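Local structure of beta-N-acetylhexosaminidase (Bacteroides fragilis, 4PYS) at residues A[321-324]-A[325-329]; A[328-331]-A[332-335]; A[455-458]-A[459-462]; A[470-473]-A[474-478]. The protein probably hydrolyses terminal, beta-linked N-acetylhexosamine residues from glycans, as a glycoside hydrolase of family 20 with a TIM-barrel catalytic domain. All coordinates share one frame; numbering follows the deposited sequence.

Interaction 1. Residues A[321-324]-A[325-329]; sequences LWFS and ARMAD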
loop_
_atom_site.group_PDB
_atom_site.type_symbol
_atom_site.label_atom_id
_atom_site.label_comp_id
_atom_site.label_asym_id
_atom_site.label_seq_id
_atom_site.Cartn_x
_atom_site.Cartn_y
_atom_site.Cartn_z
ATOM N N LEU A 321 25.153 -1.133 -3.159
ATOM C CA LEU A 321 25.000 -0.335 -1.945
ATOM C C LEU A 321 25.410 1.120 -2.179
ATOM O O LEU A 321 24.693 2.045 -1.787
ATOM C CB LEU A 321 25.828 -0.929 -0.806
ATOM C CG LEU A 321 25.277 -2.206 -0.184
ATOM C CD1 LEU A 321 26.195 -2.752 0.897
ATOM C CD2 LEU A 321 23.940 -1.889 0.394
ATOM N N TRP A 322 26.566 1.312 -2.805
ATOM C CA TRP A 322 27.044 2.651 -3.145
ATOM C C TRP A 322 26.020 3.376 -4.008
ATOM O O TRP A 322 25.672 4.527 -3.743
ATOM C CB TRP A 322 28.382 2.584 -3.882
ATOM C CG TRP A 322 28.876 3.933 -4.344
ATOM C CD1 TRP A 322 29.585 4.843 -3.612
ATOM C CD2 TRP A 322 28.697 4.514 -5.643
ATOM N NE1 TRP A 322 29.860 5.955 -4.378
ATOM C CE2 TRP A 322 29.323 5.778 -5.626
ATOM C CE3 TRP A 322 28.066 4.090 -6.817
ATOM C CZ2 TRP A 322 29.334 6.620 -6.739
ATOM C CZ3 TRP A 322 28.080 4.928 -7.920
ATOM C CH2 TRP A 322 28.709 6.176 -7.873
ATOM N N PHE A 323 25.539 2.687 -5.036
ATOM C CA PHE A 323 24.510 3.224 -5.910
ATOM C C PHE A 323 23.235 3.572 -5.133
ATOM O O PHE A 323 22.674 4.657 -5.292
ATOM C CB PHE A 323 24.190 2.227 -7.020
ATOM C CG PHE A 323 22.996 2.609 -7.838
ATOM C CD1 PHE A 323 23.127 3.491 -8.900
ATOM C CD2 PHE A 323 21.736 2.099 -7.534
ATOM C CE1 PHE A 323 22.026 3.858 -9.647
ATOM C CE2 PHE A 323 20.632 2.461 -8.278
ATOM C CZ PHE A 323 20.778 3.342 -9.339
ATOM N N SER A 324 22.774 2.641 -4.305
ATOM C CA SER A 324 21.587 2.869 -3.496
ATOM C C SER A 324 21.812 4.052 -2.567
ATOM O O SER A 324 20.915 4.857 -2.336
ATOM C CB SER A 324 21.249 1.620 -2.682
ATOM O OG SER A 324 20.893 0.550 -3.532
ATOM N N ALA A 325 23.025 4.158 -2.045
ATOM C CA ALA A 325 23.377 5.261 -1.161
ATOM C C ALA A 325 23.291 6.612 -1.877
ATOM O O ALA A 325 22.781 7.583 -1.316
ATOM C CB ALA A 325 24.771 5.051 -0.591
ATOM N N ARG A 326 23.793 6.675 -3.108
ATOM C CA ARG A 326 23.755 7.918 -3.878
ATOM C C ARG A 326 22.320 8.373 -4.145
ATOM O O ARG A 326 22.011 9.564 -4.061
ATOM C CB ARG A 326 24.504 7.771 -5.206
ATOM C CG ARG A 326 25.995 7.468 -5.089
ATOM C CD ARG A 326 26.729 8.464 -4.195
ATOM N NE ARG A 326 27.197 7.808 -2.976
ATOM C CZ ARG A 326 27.056 8.307 -1.752
ATOM N NH1 ARG A 326 26.473 9.486 -1.576
ATOM N NH2 ARG A 326 27.503 7.634 -0.702
HETATM N N MSE A 327 21.439 7.423 -4.461
HETATM C CA MSE A 327 20.056 7.765 -4.762
HETATM C C MSE A 327 19.302 8.155 -3.497
HETATM O O MSE A 327 18.481 9.064 -3.513
HETATM C CB MSE A 327 19.333 6.598 -5.441
HETATM C CG MSE A 327 20.017 6.089 -6.696
HETATM SE SE MSE A 327 20.324 7.409 -8.087
HETATM C CE MSE A 327 18.748 8.458 -8.038
ATOM N N ALA A 328 19.566 7.448 -2.406
ATOM C CA ALA A 328 18.947 7.783 -1.136
ATOM C C ALA A 328 19.429 9.157 -0.669
ATOM O O ALA A 328 18.652 9.946 -0.132
ATOM C CB ALA A 328 19.255 6.722 -0.101
ATOM N N ASP A 329 20.710 9.449 -0.878
ATOM C CA ASP A 329 21.226 10.761 -0.499
ATOM C C ASP A 329 20.547 11.857 -1.308
ATOM O O ASP A 329 20.270 12.940 -0.790
ATOM C CB ASP A 329 22.743 10.840 -0.660
ATOM C CG ASP A 329 23.468 10.747 0.666
ATOM O OD1 ASP A 329 23.351 11.693 1.477
ATOM O OD2 ASP A 329 24.155 9.729 0.896
#
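Ala325 opens the second segment by donating its N-H to Leu321 O at 2.7 Å, and its methyl leans on the same carbonyl oxygen. Arg326 repeats the i to i+4 bond to Trp322 O, then folds its side chain back over the indole. CG sits over the centre of the six-membered ring, 3.8 Å from its centroid and 14° off the normal, a CH-pi contact made by the aliphatic part of the arginine. Further out the chain bends, bringing NE to 3.5 Å from Trp322 NE1, with the guanidinium plane turned 54° from the indole; NH1 makes a long, weak salt bridge to Asp329 OD2. This is regular alpha-helix, within helix 316-333 of the family 20 catalytic barrel, and it packs against helix 264-280 through Leu267, Leu270 and Leu274. Met327, present as selenomethionine, donates to Phe323 O and lays CG over the Phe323 ring, 4.1 Å from the centroid. Its chain doubles back at chi2 (-56°), which leaves SE at a slant to that ring, 4.7 Å from the centroid, in a Met-aromatic contact. Ala328 N then bonds Ser324 O at 2.9 Å, while Ser324 OG turns back to Gln320 O.

Interaction 2. Residues A[328-331]-A[332-335]; sequences ADYL and KQKG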
loop_
_atom_site.group_PDB
_atom_site.type_symbol
_atom_site.label_atom_id
_atom_site.label_comp_id
_atom_site.label_asym_id
_atom_site.label_seq_id
_atom_site.Cartn_x
_atom_site.Cartn_y
_atom_site.Cartn_z
ATOM N N ALA A 328 19.566 7.448 -2.406
ATOM C CA ALA A 328 18.947 7.783 -1.136
ATOM C C ALA A 328 19.429 9.157 -0.669
ATOM O O ALA A 328 18.652 9.946 -0.132
ATOM C CB ALA A 328 19.255 6.722 -0.101
ATOM N N ASP A 329 20.710 9.449 -0.878
ATOM C CA ASP A 329 21.226 10.761 -0.499
ATOM C C ASP A 329 20.547 11.857 -1.308
ATOM O O ASP A 329 20.270 12.940 -0.790
ATOM C CB ASP A 329 22.743 10.840 -0.660
ATOM C CG ASP A 329 23.468 10.747 0.666
ATOM O OD1 ASP A 329 23.351 11.693 1.477
ATOM O OD2 ASP A 329 24.155 9.729 0.896
ATOM N N TYR A 330 20.273 11.568 -2.575
ATOM C CA TYR A 330 19.565 12.513 -3.423
ATOM C C TYR A 330 18.164 12.774 -2.875
ATOM O O TYR A 330 17.720 13.925 -2.792
ATOM C CB TYR A 330 19.464 11.992 -4.853
ATOM C CG TYR A 330 18.999 13.055 -5.800
ATOM C CD1 TYR A 330 19.807 14.149 -6.072
ATOM C CD2 TYR A 330 17.745 12.991 -6.403
ATOM C CE1 TYR A 330 19.399 15.143 -6.922
ATOM C CE2 TYR A 330 17.325 13.993 -7.269
ATOM C CZ TYR A 330 18.163 15.066 -7.518
ATOM O OH TYR A 330 17.784 16.079 -8.374
ATOM N N LEU A 331 17.472 11.698 -2.514
ATOM C CA LEU A 331 16.145 11.818 -1.929
ATOM C C LEU A 331 16.228 12.589 -0.614
ATOM O O LEU A 331 15.352 13.400 -0.307
ATOM C CB LEU A 331 15.517 10.443 -1.719
ATOM C CG LEU A 331 14.988 9.785 -2.990
ATOM C CD1 LEU A 331 14.425 8.418 -2.672
ATOM C CD2 LEU A 331 13.928 10.672 -3.628
ATOM N N LYS A 332 17.300 12.356 0.140
ATOM C CA LYS A 332 17.497 13.044 1.413
ATOM C C LYS A 332 17.552 14.561 1.239
ATOM O O LYS A 332 16.941 15.299 2.015
ATOM C CB LYS A 332 18.760 12.544 2.120
ATOM C CG LYS A 332 18.946 13.127 3.514
ATOM C CD LYS A 332 20.066 12.437 4.261
ATOM C CE LYS A 332 20.387 13.173 5.551
ATOM N NZ LYS A 332 21.460 12.485 6.315
ATOM N N GLN A 333 18.261 15.029 0.216
ATOM C CA GLN A 333 18.364 16.471 -0.019
ATOM C C GLN A 333 17.043 17.036 -0.549
ATOM O O GLN A 333 16.841 18.245 -0.574
ATOM C CB GLN A 333 19.555 16.819 -0.929
ATOM C CG GLN A 333 19.350 16.603 -2.427
ATOM C CD GLN A 333 20.647 16.780 -3.222
ATOM O OE1 GLN A 333 21.695 16.255 -2.843
ATOM N NE2 GLN A 333 20.576 17.519 -4.326
ATOM N N LYS A 334 16.138 16.146 -0.949
ATOM C CA LYS A 334 14.786 16.534 -1.344
ATOM C C LYS A 334 13.794 16.407 -0.192
ATOM O O LYS A 334 12.603 16.673 -0.357
ATOM C CB LYS A 334 14.300 15.667 -2.499
ATOM C CG LYS A 334 15.072 15.868 -3.780
ATOM C CD LYS A 334 14.346 15.197 -4.917
ATOM C CE LYS A 334 14.495 16.007 -6.178
ATOM N NZ LYS A 334 13.882 17.365 -6.095
ATOM N N GLY A 335 14.282 15.984 0.969
ATOM C CA GLY A 335 13.420 15.835 2.130
ATOM C C GLY A 335 12.572 14.579 2.131
ATOM O O GLY A 335 11.567 14.510 2.842
#
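The Tyr330 ring and the Gln333 amide are the flat groups here, and they meet at a slant, with 43° between their planes. Gln333 NE2 makes an oblique approach at the CE1 end of the ring, 3.7 Å from Tyr330 CE1. At the CE2 end Lys334 CE lies 3.6 Å from Tyr330 CE2, again obliquely. Both lie to the same side of the ring plane, the amide toward CE1 and the lysine toward CE2, and neither stacks on the ring. Tyr330 has CG trans to its own N, which carries the ring along the helix toward these two residues; its hydroxyl is held by a hydrogen bond to Asp275 of helix 264-280. Gln333 reaches the ring with CG wedged between backbone N and carbonyl carbon (chi1 79°), and that carbon also rests 3.2 Å from Tyr330 O.

The backbone beneath is the C-terminal end of helix 316-333, closed by a Schellman motif in which Gly335 takes up a positive phi of 79°. Lys332 N and Gln333 N still make ordinary helical bonds to Ala328 O and Asp329 O. At Lys334 the pattern tightens: its N donates to Leu331 O at 2.9 Å, approaching from above the carbonyl plane, and only weakly to Tyr330 O. Gly335 N turns back to Lys332 O, also at 2.9 Å. Lys332 runs out fully extended to a salt bridge with Asp354, although its CB stays against Asp329 O at 3.3 Å. On the inner side, Leu331 packs on Ala338 of strand 337-341 and on Cys278.

Interaction 3. Residues A[455-458]-A[459-462]; sequences LALA and EQMW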
loop_
_atom_site.group_PDB
_atom_site.type_symbol
_atom_site.label_atom_id
_atom_site.label_comp_id
_atom_site.label_asym_id
_atom_site.label_seq_id
_atom_site.Cartn_x
_atom_site.Cartn_y
_atom_site.Cartn_z
ATOM N N LEU A 455 -8.279 -9.130 4.789
ATOM C CA LEU A 455 -8.981 -8.689 5.981
ATOM C C LEU A 455 -8.193 -9.073 7.225
ATOM O O LEU A 455 -8.236 -8.372 8.234
ATOM C CB LEU A 455 -10.384 -9.318 6.039
ATOM C CG LEU A 455 -11.333 -8.893 4.921
ATOM C CD1 LEU A 455 -12.648 -9.658 5.027
ATOM C CD2 LEU A 455 -11.597 -7.404 5.012
ATOM N N ALA A 456 -7.489 -10.196 7.161
ATOM C CA ALA A 456 -6.681 -10.622 8.302
ATOM C C ALA A 456 -5.481 -9.699 8.440
ATOM O O ALA A 456 -5.088 -9.337 9.547
ATOM C CB ALA A 456 -6.237 -12.061 8.135
ATOM N N LEU A 457 -4.911 -9.304 7.307
ATOM C CA LEU A 457 -3.794 -8.354 7.323
ATOM C C LEU A 457 -4.242 -6.997 7.851
ATOM O O LEU A 457 -3.557 -6.396 8.685
ATOM C CB LEU A 457 -3.171 -8.231 5.922
ATOM C CG LEU A 457 -2.500 -9.527 5.460
ATOM C CD1 LEU A 457 -2.080 -9.461 3.988
ATOM C CD2 LEU A 457 -1.307 -9.864 6.357
ATOM N N ALA A 458 -5.392 -6.509 7.395
ATOM C CA ALA A 458 -5.921 -5.230 7.897
ATOM C C ALA A 458 -6.198 -5.281 9.381
ATOM O O ALA A 458 -5.987 -4.303 10.093
ATOM C CB ALA A 458 -7.190 -4.831 7.144
ATOM N N GLU A 459 -6.684 -6.421 9.859
ATOM C CA GLU A 459 -6.954 -6.584 11.294
ATOM C C GLU A 459 -5.644 -6.517 12.086
ATOM O O GLU A 459 -5.551 -5.857 13.131
ATOM C CB GLU A 459 -7.645 -7.938 11.517
ATOM C CG GLU A 459 -8.074 -8.207 12.951
ATOM C CD GLU A 459 -9.376 -7.521 13.314
ATOM O OE1 GLU A 459 -9.895 -6.745 12.489
ATOM O OE2 GLU A 459 -9.886 -7.753 14.430
ATOM N N GLN A 460 -4.622 -7.202 11.590
ATOM C CA GLN A 460 -3.320 -7.204 12.264
ATOM C C GLN A 460 -2.686 -5.817 12.263
ATOM O O GLN A 460 -2.023 -5.428 13.230
ATOM C CB GLN A 460 -2.408 -8.228 11.573
ATOM C CG GLN A 460 -2.812 -9.672 11.938
ATOM C CD GLN A 460 -2.097 -10.719 11.118
ATOM O OE1 GLN A 460 -1.453 -10.417 10.117
ATOM N NE2 GLN A 460 -2.219 -11.970 11.536
HETATM N N MSE A 461 -2.911 -5.064 11.188
HETATM C CA MSE A 461 -2.360 -3.707 11.103
HETATM C C MSE A 461 -3.060 -2.745 12.043
HETATM O O MSE A 461 -2.421 -1.906 12.678
HETATM C CB MSE A 461 -2.531 -3.177 9.684
HETATM C CG MSE A 461 -1.627 -3.851 8.642
HETATM SE SE MSE A 461 -2.214 -3.312 6.880
HETATM C CE MSE A 461 -1.084 -4.529 5.829
ATOM N N TRP A 462 -4.385 -2.828 12.099
ATOM C CA TRP A 462 -5.151 -1.801 12.817
ATOM C C TRP A 462 -5.525 -2.160 14.259
ATOM O O TRP A 462 -5.311 -1.373 15.191
ATOM C CB TRP A 462 -6.432 -1.441 12.024
ATOM C CG TRP A 462 -7.254 -0.426 12.781
ATOM C CD1 TRP A 462 -8.143 -0.675 13.800
ATOM C CD2 TRP A 462 -7.238 0.986 12.598
ATOM N NE1 TRP A 462 -8.670 0.514 14.264
ATOM C CE2 TRP A 462 -8.133 1.549 13.531
ATOM C CE3 TRP A 462 -6.554 1.841 11.721
ATOM C CZ2 TRP A 462 -8.364 2.927 13.622
ATOM C CZ3 TRP A 462 -6.787 3.211 11.805
ATOM C CH2 TRP A 462 -7.682 3.745 12.750
HETATM O O HOH W 1 -10.345 -6.793 9.446
#
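Leu457 CD2 lies 3.8 Å from the amide oxygen OE1 of Gln460, and one residue further on the selenomethionine Met461 runs back along the same turn. With CG trans to the carbonyl carbon (chi1 -71°) and the rest of its chain extended, Met461 sets CG 3.2 Å from Leu457 O and carries its methyl CE to 4.3 Å from Leu457 CB. Below them four i to i+4 backbone bonds run in succession, from Glu459 N to Leu455 O through to Trp462 N to Ala458 O. Leu455 O has a second donor: a water 2.9 Å away, which also donates to Glu459 OE1 at 3.1 Å and so ties the carboxylate to the helix backbone. The bend of Glu459 at chi2 (80°) helps bring OE1 to that water.

Outside this shell, Thr14 bonds Glu459 OE2. Asn416 and Val412 grip both ends of the buried Gln460 amide and thereby fix its rotation, and Asp126 receives Trp462 NE1. Leu457 and Met461 both touch Ser433 of strand 428-435, while Ala456 meets helix 409-415. The arrangement is that of a buried alpha-helix packed against a barrel strand in the TIM-barrel catalytic domain of a family 20 glycosidase.

Interaction 4. Residues A[470-473]-A[474-478]; sequences FDEF and YGKVL. With FMT (formic acid), chain K.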
loop_
_atom_site.group_PDB
_atom_site.type_symbol
_atom_site.label_atom_id
_atom_site.label_comp_id
_atom_site.label_asym_id
_atom_site.label_seq_id
_atom_site.Cartn_x
_atom_site.Cartn_y
_atom_site.Cartn_z
ATOM N N PHE A 470 -9.344 -17.263 15.935
ATOM C CA PHE A 470 -9.638 -17.358 14.517
ATOM C C PHE A 470 -11.124 -17.572 14.307
ATOM O O PHE A 470 -11.696 -17.076 13.334
ATOM C CB PHE A 470 -8.876 -18.512 13.856
ATOM C CG PHE A 470 -9.221 -18.676 12.399
ATOM C CD1 PHE A 470 -8.642 -17.848 11.445
ATOM C CD2 PHE A 470 -10.175 -19.601 11.998
ATOM C CE1 PHE A 470 -8.979 -17.978 10.090
ATOM C CE2 PHE A 470 -10.521 -19.741 10.662
ATOM C CZ PHE A 470 -9.920 -18.921 9.707
ATOM N N ASP A 471 -11.745 -18.343 15.195
ATOM C CA ASP A 471 -13.156 -18.656 15.018
ATOM C C ASP A 471 -13.967 -17.366 15.091
ATOM O O ASP A 471 -14.885 -17.159 14.294
ATOM C CB ASP A 471 -13.650 -19.646 16.071
ATOM C CG ASP A 471 -12.986 -20.999 15.961
ATOM O OD1 ASP A 471 -12.662 -21.435 14.835
ATOM O OD2 ASP A 471 -12.791 -21.632 17.018
ATOM N N GLU A 472 -13.626 -16.486 16.033
ATOM C CA GLU A 472 -14.336 -15.212 16.129
ATOM C C GLU A 472 -14.073 -14.315 14.926
ATOM O O GLU A 472 -15.001 -13.707 14.373
ATOM C CB GLU A 472 -13.965 -14.457 17.411
ATOM C CG GLU A 472 -14.646 -13.097 17.485
ATOM C CD GLU A 472 -14.398 -12.367 18.796
ATOM O OE1 GLU A 472 -13.450 -12.746 19.516
ATOM O OE2 GLU A 472 -15.155 -11.421 19.102
ATOM N N PHE A 473 -12.809 -14.229 14.528
ATOM C CA PHE A 473 -12.433 -13.412 13.387
ATOM C C PHE A 473 -13.091 -13.909 12.099
ATOM O O PHE A 473 -13.642 -13.122 11.333
ATOM C CB PHE A 473 -10.927 -13.417 13.215
ATOM C CG PHE A 473 -10.499 -12.817 11.921
ATOM C CD1 PHE A 473 -10.545 -11.442 11.750
ATOM C CD2 PHE A 473 -10.089 -13.626 10.871
ATOM C CE1 PHE A 473 -10.172 -10.875 10.531
ATOM C CE2 PHE A 473 -9.712 -13.067 9.662
ATOM C CZ PHE A 473 -9.764 -11.695 9.501
ATOM N N TYR A 474 -13.041 -15.214 11.864
ATOM C CA TYR A 474 -13.637 -15.787 10.656
ATOM C C TYR A 474 -15.160 -15.573 10.636
ATOM O O TYR A 474 -15.755 -15.328 9.581
ATOM C CB TYR A 474 -13.270 -17.272 10.577
ATOM C CG TYR A 474 -13.769 -17.985 9.341
ATOM C CD1 TYR A 474 -13.640 -17.412 8.080
ATOM C CD2 TYR A 474 -14.332 -19.242 9.439
ATOM C CE1 TYR A 474 -14.092 -18.086 6.939
ATOM C CE2 TYR A 474 -14.783 -19.918 8.317
ATOM C CZ TYR A 474 -14.656 -19.332 7.072
ATOM O OH TYR A 474 -15.110 -20.012 5.960
ATOM N N GLY A 475 -15.796 -15.653 11.802
ATOM C CA GLY A 475 -17.222 -15.383 11.891
ATOM C C GLY A 475 -17.546 -13.963 11.452
ATOM O O GLY A 475 -18.563 -13.720 10.795
ATOM N N LYS A 476 -16.676 -13.020 11.806
ATOM C CA LYS A 476 -16.856 -11.627 11.409
ATOM C C LYS A 476 -16.687 -11.474 9.905
ATOM O O LYS A 476 -17.474 -10.782 9.262
ATOM C CB LYS A 476 -15.831 -10.728 12.113
ATOM C CG LYS A 476 -16.024 -10.622 13.636
ATOM C CD LYS A 476 -14.934 -9.673 14.196
ATOM C CE LYS A 476 -14.962 -9.642 15.703
ATOM N NZ LYS A 476 -13.975 -8.665 16.217
ATOM N N VAL A 477 -15.656 -12.116 9.354
ATOM C CA VAL A 477 -15.436 -12.122 7.902
ATOM C C VAL A 477 -16.688 -12.594 7.168
ATOM O O VAL A 477 -17.170 -11.944 6.233
ATOM C CB VAL A 477 -14.221 -13.003 7.516
ATOM C CG1 VAL A 477 -14.180 -13.262 6.015
ATOM C CG2 VAL A 477 -12.929 -12.310 7.954
ATOM N N LEU A 478 -17.241 -13.714 7.602
ATOM C CA LEU A 478 -18.413 -14.251 6.915
ATOM C C LEU A 478 -19.638 -13.342 7.069
ATOM O O LEU A 478 -20.448 -13.225 6.147
ATOM C CB LEU A 478 -18.721 -15.658 7.430
ATOM C CG LEU A 478 -17.622 -16.690 7.185
ATOM C CD1 LEU A 478 -18.103 -18.055 7.670
ATOM C CD2 LEU A 478 -17.246 -16.754 5.696
HETATM C C FMT K . -16.656 -5.384 15.367
HETATM O O1 FMT K . -16.227 -6.106 16.277
HETATM O O2 FMT K . -17.405 -4.410 15.527
HETATM O O HOH W 2 -13.182 -9.025 18.932
#
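Phe470 and Tyr474 project side by side in the same direction, their rings nearly parallel, with 18° between the planes, yet slid so far apart that they barely overlap; the centroids are 5.4 Å apart. What covers the Phe470 ring is the CB of Tyr474, set over one face toward the rim and 3.7 Å from Phe470 CE2, a CH-pi contact. Both side chains have CG trans to the backbone N (chi1 177° for Phe470 and -177° for Tyr474), which accounts for their common heading. The backbone bond between the same residues, Tyr474 N to Phe470 O, is 2.7 Å long and nearly straight.

A second CH-pi contact follows three residues on, where Val477 CG2 rests over a face of the Phe473 ring, 3.6 Å from Phe473 CZ, while Val477 N bonds Phe473 O. These contacts belong to the first turns of helix 470-486, where Asn469 OD1 accepts a hydrogen bond from Glu472 N. Phe473 is stacked on Tyr413 and faces helix 453-462.

On another side of the helix, Glu472 and Lys476 bear opposite charges but stop short of a salt bridge, with OE2 4.2 Å from NZ. A water spans them, accepting from Lys476 NZ at 2.9 Å and donating weakly to Glu472 OE2. The lysine's main partners are Glu468, through a salt bridge, and Thr14, through a hydrogen bond. A formic acid, probably from the crystallisation liquor, adds a weak bond, its O1 3.4 Å from Lys476 NZ.

In the fold
Interactions 1 and 2 overlap on helix 316-333, sharing Ala328 and Asp329, with centres 10 Å apart; the first lies mid-helix and the second at its C-terminal end. Interactions 3 and 4 come later in the chain, on the successive helices 453-462 and 470-486, their centres 13 Å apart. These two helices touch: Phe473 CZ packs 3.5 Å from Ala456 CA, and Val477 meets Leu455. The two pairs sit on opposite sides of the chain's centre, interaction 1 about 45 Å from interaction 4 between centres. Helix 316-333 packs against strand 337-341 and helix 453-462 against strand 428-435, so the same barrel sheet links the distant pairs.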